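Local coordinates for probable acetyltransferase (Agrobacterium tumefaciens, PDB 2GE3), which probably transfers the acetyl group of acetyl coenzyme A to an as yet unidentified acceptor, as a member of the GNAT acetyltransferase family, at residues R30-L35 with S153-Y158; I75-R80 with H115-H120; F61-I64 with V69-W72. One frame throughout, in Å; residues are numbered along the deposited sequence.

Contact 1: R30-L35 with S153-Y158. With ACO (acetyl coenzyme *a), chain E.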
loop_
_atom_site.group_PDB
_atom_site.type_symbol
_atom_site.label_atom_id
_atom_site.label_comp_id
_atom_site.label_asym_id
_atom_site.label_seq_id
_atom_site.Cartn_x
_atom_site.Cartn_y
_atom_site.Cartn_z
ATOM N N ARG A 30 -12.351 -9.120 14.466
ATOM C CA ARG A 30 -13.676 -8.717 15.065
ATOM C C ARG A 30 -13.588 -7.993 16.407
ATOM O O ARG A 30 -14.560 -7.448 16.912
ATOM C CB ARG A 30 -14.662 -9.900 15.106
ATOM C CG ARG A 30 -15.182 -10.291 13.693
ATOM C CD ARG A 30 -16.273 -11.399 13.713
ATOM N NE ARG A 30 -16.194 -12.183 14.927
ATOM C CZ ARG A 30 -17.218 -12.791 15.546
ATOM N NH1 ARG A 30 -18.470 -12.679 15.104
ATOM N NH2 ARG A 30 -16.977 -13.489 16.658
ATOM N N GLU A 31 -12.399 -7.967 16.965
ATOM C CA GLU A 31 -12.097 -7.182 18.132
ATOM C C GLU A 31 -12.073 -5.745 17.758
ATOM O O GLU A 31 -12.211 -4.907 18.637
ATOM C CB GLU A 31 -10.729 -7.566 18.687
ATOM C CG GLU A 31 -10.757 -8.930 19.384
ATOM C CD GLU A 31 -9.350 -9.390 19.930
ATOM O OE1 GLU A 31 -8.758 -8.714 20.802
ATOM O OE2 GLU A 31 -8.860 -10.457 19.503
ATOM N N ARG A 32 -11.841 -5.465 16.466
ATOM C CA ARG A 32 -11.837 -4.117 15.914
ATOM C C ARG A 32 -10.851 -3.160 16.586
ATOM O O ARG A 32 -11.115 -1.973 16.657
ATOM C CB ARG A 32 -13.250 -3.492 15.889
ATOM C CG ARG A 32 -14.334 -4.312 15.211
ATOM C CD ARG A 32 -15.725 -3.611 15.411
ATOM N NE ARG A 32 -16.316 -3.086 14.163
ATOM C CZ ARG A 32 -16.621 -1.829 13.947
ATOM N NH1 ARG A 32 -16.391 -0.888 14.874
ATOM N NH2 ARG A 32 -17.196 -1.489 12.802
ATOM N N LYS A 33 -9.716 -3.637 17.077
ATOM C CA LYS A 33 -8.716 -2.693 17.655
ATOM C C LYS A 33 -7.352 -2.708 17.020
ATOM O O LYS A 33 -6.649 -1.742 17.062
ATOM C CB LYS A 33 -8.593 -2.790 19.206
ATOM C CG LYS A 33 -9.454 -3.794 19.866
ATOM C CD LYS A 33 -9.715 -3.419 21.330
ATOM C CE LYS A 33 -8.412 -3.239 22.140
ATOM N NZ LYS A 33 -8.667 -3.887 23.482
ATOM N N TYR A 34 -6.991 -3.802 16.403
ATOM C CA TYR A 34 -5.634 -3.970 15.954
ATOM C C TYR A 34 -5.472 -4.069 14.446
ATOM O O TYR A 34 -4.585 -3.476 13.891
ATOM C CB TYR A 34 -5.048 -5.205 16.618
ATOM C CG TYR A 34 -5.371 -5.341 18.088
ATOM C CD1 TYR A 34 -6.271 -6.322 18.526
ATOM C CD2 TYR A 34 -4.774 -4.502 19.053
ATOM C CE1 TYR A 34 -6.545 -6.519 19.906
ATOM C CE2 TYR A 34 -5.059 -4.650 20.414
ATOM C CZ TYR A 34 -5.938 -5.673 20.821
ATOM O OH TYR A 34 -6.247 -5.860 22.144
ATOM N N LEU A 35 -6.311 -4.834 13.772
ATOM C CA LEU A 35 -6.116 -5.114 12.340
ATOM C C LEU A 35 -6.770 -4.076 11.451
ATOM O O LEU A 35 -7.704 -3.404 11.876
ATOM C CB LEU A 35 -6.713 -6.538 12.038
ATOM C CG LEU A 35 -6.049 -7.721 12.737
ATOM C CD1 LEU A 35 -6.618 -9.089 12.325
ATOM C CD2 LEU A 35 -4.545 -7.666 12.580
ATOM N N SER A 153 -9.565 4.934 10.384
ATOM C CA SER A 153 -10.800 5.434 11.036
ATOM C C SER A 153 -11.525 4.155 11.437
ATOM O O SER A 153 -11.615 3.226 10.619
ATOM C CB SER A 153 -11.642 6.201 10.024
ATOM O OG SER A 153 -12.807 6.732 10.580
ATOM N N ILE A 154 -11.934 4.012 12.679
ATOM C CA ILE A 154 -12.557 2.737 13.017
ATOM C C ILE A 154 -14.093 2.760 13.288
ATOM O O ILE A 154 -14.857 1.845 12.872
ATOM C CB ILE A 154 -11.775 1.919 14.053
ATOM C CG1 ILE A 154 -10.579 1.296 13.373
ATOM C CG2 ILE A 154 -12.677 0.781 14.610
ATOM C CD1 ILE A 154 -9.551 0.599 14.311
ATOM N N ASP A 155 -14.568 3.755 13.998
ATOM C CA ASP A 155 -15.976 3.997 13.982
ATOM C C ASP A 155 -16.132 5.455 14.368
ATOM O O ASP A 155 -16.384 5.810 15.515
ATOM C CB ASP A 155 -16.769 2.984 14.843
ATOM C CG ASP A 155 -16.242 2.845 16.253
ATOM O OD1 ASP A 155 -16.029 1.667 16.704
ATOM O OD2 ASP A 155 -16.087 3.927 16.880
ATOM N N GLY A 156 -15.853 6.288 13.372
ATOM C CA GLY A 156 -15.943 7.733 13.466
ATOM C C GLY A 156 -14.801 8.308 14.247
ATOM O O GLY A 156 -14.792 9.520 14.487
ATOM N N HIS A 157 -13.843 7.461 14.650
ATOM C CA HIS A 157 -12.610 7.964 15.284
ATOM C C HIS A 157 -11.350 7.779 14.388
ATOM O O HIS A 157 -11.131 6.701 13.906
ATOM C CB HIS A 157 -12.390 7.331 16.661
ATOM C CG HIS A 157 -13.485 7.623 17.636
ATOM N ND1 HIS A 157 -14.085 8.866 17.732
ATOM C CD2 HIS A 157 -14.102 6.830 18.553
ATOM C CE1 HIS A 157 -15.023 8.833 18.667
ATOM N NE2 HIS A 157 -15.049 7.610 19.183
ATOM N N TYR A 158 -10.584 8.852 14.186
ATOM C CA TYR A 158 -9.271 8.808 13.499
ATOM C C TYR A 158 -8.119 8.353 14.376
ATOM O O TYR A 158 -7.911 8.900 15.449
ATOM C CB TYR A 158 -8.898 10.183 12.917
ATOM C CG TYR A 158 -9.832 10.656 11.835
ATOM C CD1 TYR A 158 -10.468 11.882 11.933
ATOM C CD2 TYR A 158 -10.113 9.854 10.721
ATOM C CE1 TYR A 158 -11.392 12.292 10.965
ATOM C CE2 TYR A 158 -11.007 10.293 9.716
ATOM C CZ TYR A 158 -11.637 11.484 9.844
ATOM O OH TYR A 158 -12.558 11.873 8.872
HETATM N N1A ACO E . 3.051 -1.643 26.201
HETATM C C2A ACO E . 4.363 -1.717 25.976
HETATM N N3A ACO E . 4.965 -2.907 25.797
HETATM C C4A ACO E . 4.258 -4.063 25.874
HETATM C C5A ACO E . 2.842 -4.051 26.092
HETATM C C6A ACO E . 2.234 -2.738 26.271
HETATM N N6A ACO E . 0.850 -2.721 26.464
HETATM N N7A ACO E . 2.396 -5.369 26.175
HETATM C C8A ACO E . 3.433 -6.178 25.957
HETATM N N9A ACO E . 4.535 -5.394 25.817
HETATM C C1B ACO E . 5.851 -5.903 25.527
HETATM C C2B ACO E . 6.262 -7.167 26.264
HETATM O O2B ACO E . 6.945 -6.716 27.454
HETATM C C3B ACO E . 7.166 -7.729 25.158
HETATM O O3B ACO E . 8.363 -6.937 25.101
HETATM P P3B ACO E . 9.744 -7.202 25.947
HETATM O O7A ACO E . 9.557 -6.976 27.443
HETATM O O8A ACO E . 10.538 -6.059 25.308
HETATM O O9A ACO E . 10.023 -8.657 25.768
HETATM C C4B ACO E . 6.475 -7.410 23.832
HETATM O O4B ACO E . 5.758 -6.213 24.107
HETATM C C5B ACO E . 5.451 -8.511 23.439
HETATM O O5B ACO E . 6.174 -9.626 22.940
HETATM P P1A ACO E . 5.557 -11.003 22.602
HETATM O O1A ACO E . 6.568 -11.603 21.700
HETATM O O2A ACO E . 5.227 -11.470 24.004
HETATM O O3A ACO E . 4.239 -10.535 21.778
HETATM P P2A ACO E . 2.910 -11.297 21.460
HETATM O O4A ACO E . 2.928 -12.792 21.527
HETATM O O5A ACO E . 1.895 -10.596 22.321
HETATM O O6A ACO E . 2.701 -10.888 19.879
HETATM C CBP ACO E . 1.233 -9.255 18.802
HETATM C CCP ACO E . 2.556 -9.490 19.551
HETATM C CDP ACO E . 1.071 -7.706 18.641
HETATM C CEP ACO E . 1.226 -9.957 17.445
HETATM C CAP ACO E . -0.015 -9.891 19.537
HETATM O OAP ACO E . -0.046 -9.296 20.811
HETATM C C9P ACO E . -1.388 -9.720 18.950
HETATM O O9P ACO E . -1.819 -10.553 18.153
HETATM N N8P ACO E . -2.135 -8.663 19.328
HETATM C C7P ACO E . -3.437 -8.441 18.656
HETATM C C6P ACO E . -3.341 -8.270 17.155
HETATM C C5P ACO E . -2.285 -7.339 16.610
HETATM O O5P ACO E . -1.969 -6.290 17.162
HETATM N N4P ACO E . -1.750 -7.695 15.434
HETATM C C3P ACO E . -0.521 -7.090 14.964
HETATM C C2P ACO E . -0.779 -5.643 14.622
HETATM S S1P ACO E . -1.826 -5.535 13.191
HETATM C C ACO E . -0.870 -4.182 12.971
HETATM O O ACO E . 0.214 -4.175 13.490
HETATM C CH3 ACO E . -1.430 -3.133 12.044
#
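Arg32 reaches across to the 153-158 turn and forms a salt bridge with Asp155, NH1 lying 3.2 Å from OD1. The carboxylate sits at the edge of the guanidinium, and the two planes are only 7° apart, so the charged groups are nearly coplanar. The same nitrogen, Arg32 NH1, stands 3.7 Å from the carbonyl oxygen of Ile154, which approaches obliquely. Beside the salt bridge, Ile154 CD1 and CG2 each lie 3.8 Å from Arg32 O.

The arginine is aimed by its own chain, which bends at chi3 (113°). Arg32 comes shortly after helix 18-29 and is the first residue there to leave helical backbone angles, with a positive phi. The partner turn links strands 143-153 and 158-167; in it Ile154 N bonds to His157 O at 3.1 Å. The contact joins two surface loops of the GNAT fold, the first of which runs on to the bound cofactor through Tyr34 and Leu35. Tyr34 lays one ring face against acetyl coenzyme A, with ACO C7P 3.5 Å above the ring plane and offset toward the rim, while Lys33 CB covers the opposite face. Leu35 CD2 comes 3.5 Å from the thioester sulfur, ACO S1P. Farther out, Glu31 forms a salt bridge with Arg98, Lys33 O is hydrogen-bonded to His127, and Ile154 packs on Thr82 of the second subunit.

Contact 2: I75-R80 with H115-H120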
loop_
_atom_site.group_PDB
_atom_site.type_symbol
_atom_site.label_atom_id
_atom_site.label_comp_id
_atom_site.label_asym_id
_atom_site.label_seq_id
_atom_site.Cartn_x
_atom_site.Cartn_y
_atom_site.Cartn_z
ATOM N N ILE A 75 4.009 -12.881 5.184
ATOM C CA ILE A 75 4.651 -11.811 4.408
ATOM C C ILE A 75 4.114 -11.903 2.962
ATOM O O ILE A 75 4.302 -12.939 2.307
ATOM C CB ILE A 75 6.229 -11.775 4.554
ATOM C CG1 ILE A 75 6.632 -11.477 6.004
ATOM C CG2 ILE A 75 6.891 -10.692 3.619
ATOM C CD1 ILE A 75 8.157 -11.515 6.360
ATOM N N ARG A 76 3.371 -10.880 2.517
ATOM C CA ARG A 76 2.964 -10.783 1.109
ATOM C C ARG A 76 3.966 -9.965 0.264
ATOM O O ARG A 76 4.186 -8.753 0.498
ATOM C CB ARG A 76 1.520 -10.289 0.958
ATOM C CG ARG A 76 1.267 -8.787 1.380
ATOM C CD ARG A 76 -0.245 -8.364 1.284
ATOM N NE ARG A 76 -0.982 -9.517 1.830
ATOM C CZ ARG A 76 -1.258 -9.661 3.116
ATOM N NH1 ARG A 76 -0.903 -8.675 3.967
ATOM N NH2 ARG A 76 -1.884 -10.772 3.538
ATOM N N ARG A 77 4.588 -10.665 -0.700
ATOM C CA ARG A 77 5.382 -10.060 -1.788
ATOM C C ARG A 77 4.616 -9.014 -2.641
ATOM O O ARG A 77 3.518 -9.292 -3.101
ATOM C CB ARG A 77 5.961 -11.127 -2.701
ATOM C CG ARG A 77 7.240 -10.656 -3.392
ATOM C CD ARG A 77 7.870 -11.746 -4.260
ATOM N NE ARG A 77 9.063 -11.277 -4.936
ATOM C CZ ARG A 77 9.600 -11.880 -6.009
ATOM N NH1 ARG A 77 9.027 -12.967 -6.534
ATOM N NH2 ARG A 77 10.716 -11.412 -6.579
ATOM N N GLN A 78 5.212 -7.805 -2.787
ATOM C CA GLN A 78 4.705 -6.730 -3.669
ATOM C C GLN A 78 4.690 -7.252 -5.118
ATOM O O GLN A 78 5.532 -8.046 -5.527
ATOM C CB GLN A 78 5.546 -5.445 -3.590
ATOM C CG GLN A 78 5.362 -4.577 -2.335
ATOM C CD GLN A 78 3.990 -3.835 -2.231
ATOM O OE1 GLN A 78 3.305 -3.956 -1.207
ATOM N NE2 GLN A 78 3.581 -3.076 -3.296
ATOM N N ASP A 79 3.696 -6.811 -5.880
ATOM C CA ASP A 79 3.508 -7.326 -7.231
ATOM C C ASP A 79 4.364 -6.638 -8.240
ATOM O O ASP A 79 5.049 -7.306 -9.021
ATOM C CB ASP A 79 2.044 -7.261 -7.668
ATOM C CG ASP A 79 1.398 -8.652 -7.683
ATOM O OD1 ASP A 79 1.225 -9.260 -6.570
ATOM O OD2 ASP A 79 1.095 -9.136 -8.820
ATOM N N ARG A 80 4.355 -5.310 -8.223
ATOM C CA ARG A 80 5.080 -4.649 -9.285
ATOM C C ARG A 80 6.588 -4.951 -9.302
ATOM O O ARG A 80 7.214 -5.185 -8.276
ATOM C CB ARG A 80 4.730 -3.169 -9.438
ATOM C CG ARG A 80 4.685 -2.373 -8.184
ATOM C CD ARG A 80 4.461 -0.922 -8.534
ATOM N NE ARG A 80 3.508 -0.759 -9.641
ATOM C CZ ARG A 80 2.228 -0.372 -9.504
ATOM N NH1 ARG A 80 1.723 -0.079 -8.311
ATOM N NH2 ARG A 80 1.440 -0.256 -10.573
ATOM N N HIS A 115 13.980 -13.800 4.234
ATOM C CA HIS A 115 15.322 -13.561 3.860
ATOM C C HIS A 115 15.811 -14.712 2.942
ATOM O O HIS A 115 16.325 -14.435 1.902
ATOM C CB HIS A 115 16.154 -13.418 5.122
ATOM C CG HIS A 115 17.545 -12.892 4.905
ATOM N ND1 HIS A 115 18.319 -12.392 5.935
ATOM C CD2 HIS A 115 18.303 -12.780 3.793
ATOM C CE1 HIS A 115 19.489 -12.002 5.462
ATOM N NE2 HIS A 115 19.502 -12.212 4.164
ATOM N N GLU A 116 15.608 -15.969 3.334
ATOM C CA GLU A 116 15.907 -17.125 2.515
ATOM C C GLU A 116 15.261 -17.018 1.162
ATOM O O GLU A 116 15.854 -17.344 0.171
ATOM C CB GLU A 116 15.420 -18.409 3.190
ATOM C CG GLU A 116 16.143 -19.755 2.612
ATOM C CD GLU A 116 15.880 -21.024 3.490
ATOM O OE1 GLU A 116 15.259 -20.908 4.569
ATOM O OE2 GLU A 116 16.285 -22.158 3.121
ATOM N N PHE A 117 14.015 -16.580 1.112
ATOM C CA PHE A 117 13.372 -16.398 -0.175
ATOM C C PHE A 117 14.081 -15.319 -1.032
ATOM O O PHE A 117 13.904 -15.309 -2.200
ATOM C CB PHE A 117 11.882 -16.058 0.053
ATOM C CG PHE A 117 11.112 -15.718 -1.189
ATOM C CD1 PHE A 117 10.146 -16.629 -1.700
ATOM C CD2 PHE A 117 11.325 -14.479 -1.876
ATOM C CE1 PHE A 117 9.395 -16.319 -2.860
ATOM C CE2 PHE A 117 10.590 -14.157 -3.030
ATOM C CZ PHE A 117 9.608 -15.099 -3.518
ATOM N N GLY A 118 14.786 -14.334 -0.481
ATOM C CA GLY A 118 15.407 -13.366 -1.352
ATOM C C GLY A 118 14.881 -11.955 -1.262
ATOM O O GLY A 118 15.318 -11.113 -2.015
ATOM N N LEU A 119 13.966 -11.677 -0.321
ATOM C CA LEU A 119 13.439 -10.362 -0.094
ATOM C C LEU A 119 14.453 -9.521 0.607
ATOM O O LEU A 119 15.322 -10.031 1.338
ATOM C CB LEU A 119 12.116 -10.415 0.686
ATOM C CG LEU A 119 10.911 -11.151 0.057
ATOM C CD1 LEU A 119 9.713 -11.160 1.047
ATOM C CD2 LEU A 119 10.401 -10.485 -1.209
ATOM N N HIS A 120 14.447 -8.249 0.256
ATOM C CA HIS A 120 15.377 -7.251 0.823
ATOM C C HIS A 120 14.717 -6.460 1.992
ATOM O O HIS A 120 15.352 -6.143 3.055
ATOM C CB HIS A 120 15.879 -6.312 -0.357
ATOM C CG HIS A 120 16.695 -5.135 0.080
ATOM N ND1 HIS A 120 18.028 -5.229 0.429
ATOM C CD2 HIS A 120 16.366 -3.826 0.193
ATOM C CE1 HIS A 120 18.485 -4.033 0.725
ATOM N NE2 HIS A 120 17.503 -3.159 0.575
#
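Ile75 CG2 meets Leu119 CD1 at 3.8 Å, the two side chains lying alongside and running in opposite senses. This apolar contact joins the end of strand 68-77 to the residues that follow helix 102-117. The other methyl of the leucine, CD2, lies 3.8 Å from Arg77 CG, so the branched end of Leu119 touches both strand residues whose side chains point its way. Ile75 and Leu119 are buried, and both also pack on Ala114 of the helix.

The second kind of interaction is between a guanidinium and an aromatic edge. Arg77 runs extended from CG to NE, and its first torsion (chi1 -154°) sends the chain past the phenyl group of Phe117. Arg77 NH1 is 3.7 Å from Phe117 CZ, and Phe117 CE2 stands 3.7 Å above the guanidinium plane, toward its rim. The planes are 73° apart: the ring turns its edge to the guanidinium face, the reverse of a cation-pi stack, in which the charge would lie over the ring.

No hydrogen bond crosses the contact; those nearby lie within one segment or lead outside both. Gly118, with a phi of 114°, ends the helix in a Schellman motif, and its N bonds to His115 O at 2.8 Å. That reversal carries the chain from Phe117 to Leu119, both of which face the strand. Arg77 NE is hydrogen-bonded to Ala84 O in the loop before strand 86-93, and beyond the contact His120 NE2 is bonded to Asp150 of the second subunit.

The chemistry therefore divides the arginine: its aliphatic part and guanidinium face pack on hydrocarbon, while NE is satisfied by a backbone carbonyl, an anchor that probably helps fix the rotation of the guanidinium beside the ring.

Contact 3: F61-I64 with V69-W72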
loop_
_atom_site.group_PDB
_atom_site.type_symbol
_atom_site.label_atom_id
_atom_site.label_comp_id
_atom_site.label_asym_id
_atom_site.label_seq_id
_atom_site.Cartn_x
_atom_site.Cartn_y
_atom_site.Cartn_z
ATOM N N PHE A 61 3.310 -18.499 8.340
ATOM C CA PHE A 61 3.508 -19.436 9.439
ATOM C C PHE A 61 2.320 -19.407 10.368
ATOM O O PHE A 61 1.702 -18.353 10.571
ATOM C CB PHE A 61 4.807 -19.053 10.196
ATOM C CG PHE A 61 6.055 -19.415 9.442
ATOM C CD1 PHE A 61 6.506 -18.636 8.363
ATOM C CD2 PHE A 61 6.718 -20.593 9.740
ATOM C CE1 PHE A 61 7.637 -19.075 7.580
ATOM C CE2 PHE A 61 7.817 -21.000 9.001
ATOM C CZ PHE A 61 8.269 -20.246 7.921
ATOM N N VAL A 62 2.013 -20.571 10.971
ATOM C CA VAL A 62 0.892 -20.649 11.930
ATOM C C VAL A 62 1.407 -21.115 13.262
ATOM O O VAL A 62 2.381 -21.852 13.298
ATOM C CB VAL A 62 -0.291 -21.458 11.414
ATOM C CG1 VAL A 62 -0.991 -20.602 10.391
ATOM C CG2 VAL A 62 0.174 -22.904 10.909
ATOM N N ALA A 63 0.811 -20.616 14.345
ATOM C CA ALA A 63 1.105 -21.233 15.623
ATOM C C ALA A 63 -0.048 -22.131 15.972
ATOM O O ALA A 63 -1.193 -21.705 16.003
ATOM C CB ALA A 63 1.358 -20.210 16.688
ATOM N N ILE A 64 0.297 -23.364 16.319
ATOM C CA ILE A 64 -0.649 -24.424 16.526
ATOM C C ILE A 64 -0.661 -24.886 18.007
ATOM O O ILE A 64 0.424 -25.232 18.591
ATOM C CB ILE A 64 -0.341 -25.628 15.566
ATOM C CG1 ILE A 64 -1.089 -25.375 14.275
ATOM C CG2 ILE A 64 -0.954 -26.951 16.101
ATOM C CD1 ILE A 64 -0.291 -24.988 13.382
ATOM N N VAL A 69 -5.172 -23.390 15.063
ATOM C CA VAL A 69 -4.366 -22.194 14.740
ATOM C C VAL A 69 -4.708 -21.135 15.794
ATOM O O VAL A 69 -5.858 -20.701 15.905
ATOM C CB VAL A 69 -4.546 -21.618 13.249
ATOM C CG1 VAL A 69 -3.858 -20.196 13.067
ATOM C CG2 VAL A 69 -4.013 -22.610 12.147
ATOM N N ILE A 70 -3.712 -20.767 16.612
ATOM C CA ILE A 70 -3.915 -19.724 17.625
ATOM C C ILE A 70 -3.146 -18.419 17.280
ATOM O O ILE A 70 -3.242 -17.418 17.980
ATOM C CB ILE A 70 -3.611 -20.266 19.060
ATOM C CG1 ILE A 70 -2.285 -20.984 19.085
ATOM C CG2 ILE A 70 -4.610 -21.321 19.518
ATOM C CD1 ILE A 70 -1.274 -20.317 19.910
ATOM N N GLY A 71 -2.487 -18.409 16.122
ATOM C CA GLY A 71 -1.689 -17.287 15.734
ATOM C C GLY A 71 -1.109 -17.523 14.361
ATOM O O GLY A 71 -1.056 -18.636 13.945
ATOM N N TRP A 72 -0.693 -16.435 13.688
ATOM C CA TRP A 72 -0.141 -16.491 12.335
ATOM C C TRP A 72 0.752 -15.275 12.112
ATOM O O TRP A 72 0.652 -14.287 12.789
ATOM C CB TRP A 72 -1.235 -16.511 11.289
ATOM C CG TRP A 72 -1.889 -15.166 11.112
ATOM C CD1 TRP A 72 -1.569 -14.208 10.173
ATOM C CD2 TRP A 72 -2.962 -14.633 11.893
ATOM N NE1 TRP A 72 -2.423 -13.157 10.290
ATOM C CE2 TRP A 72 -3.281 -13.385 11.344
ATOM C CE3 TRP A 72 -3.726 -15.135 12.992
ATOM C CZ2 TRP A 72 -4.310 -12.549 11.880
ATOM C CZ3 TRP A 72 -4.789 -14.298 13.513
ATOM C CH2 TRP A 72 -5.036 -13.044 12.966
#
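Val69 packs against Val62 of the neighbouring strand, CG1 to CG1 at 3.9 Å, the two side chains set roughly perpendicular. It forms a non-hydrogen-bonded antiparallel pair with Ile64, and all three side chains lie on one face of the sheet. Ile70 donates its backbone N to Ala63 O at 2.8 Å, a bond nearly in line with the carbonyl (169° at the oxygen). Its CG1, placed between the backbone N and carbonyl carbon (chi1 49°), comes 3.3 Å from that same Ala63 O. Gly71 returns a bond: its O accepts Ala63 N at 2.8 Å, with the donor 49° out of the carbonyl plane. Ile70 and Gly71 thus both face Ala63, a classic beta bulge in the hairpin of strands 60-65 and 68-77. Trp72 pairs with Val62, and its CA lies 3.2 Å from Phe61 O in a CA-H...O contact. Its indole turns from strand 60-65 to helix 18-29, where it meets Phe21 edge-to-face. Two bonds, one from each bulge residue, therefore grip Ala63 at N and O, while other backbone groups bond to neighbouring strands; Val62 with Val69, and Ala63 CB near Ile70 CD1, add apolar packing.

How the contacts relate
Contact 3 is buried and contact 2 partly so, whereas contact 1 lies at the surface, its centre about 17 Å from that of the chain. Contacts 2 and 3 share strand 68-77: contact 3 binds it to its hairpin partner by backbone hydrogen bonds, and contact 2 joins its far end to the end of helix 102-117 and the turn after it through side chains alone. Contact 1 joins two loops and carries the salt bridge. Contacts 1 and 2 lie on opposite sides of the chain's centre, yet both touch the second subunit. Contacts 1 and 3 meet directly, Leu35 CD1 being 4.2 Å from Trp72 CZ2, which links the cofactor-lining loop to the sheet.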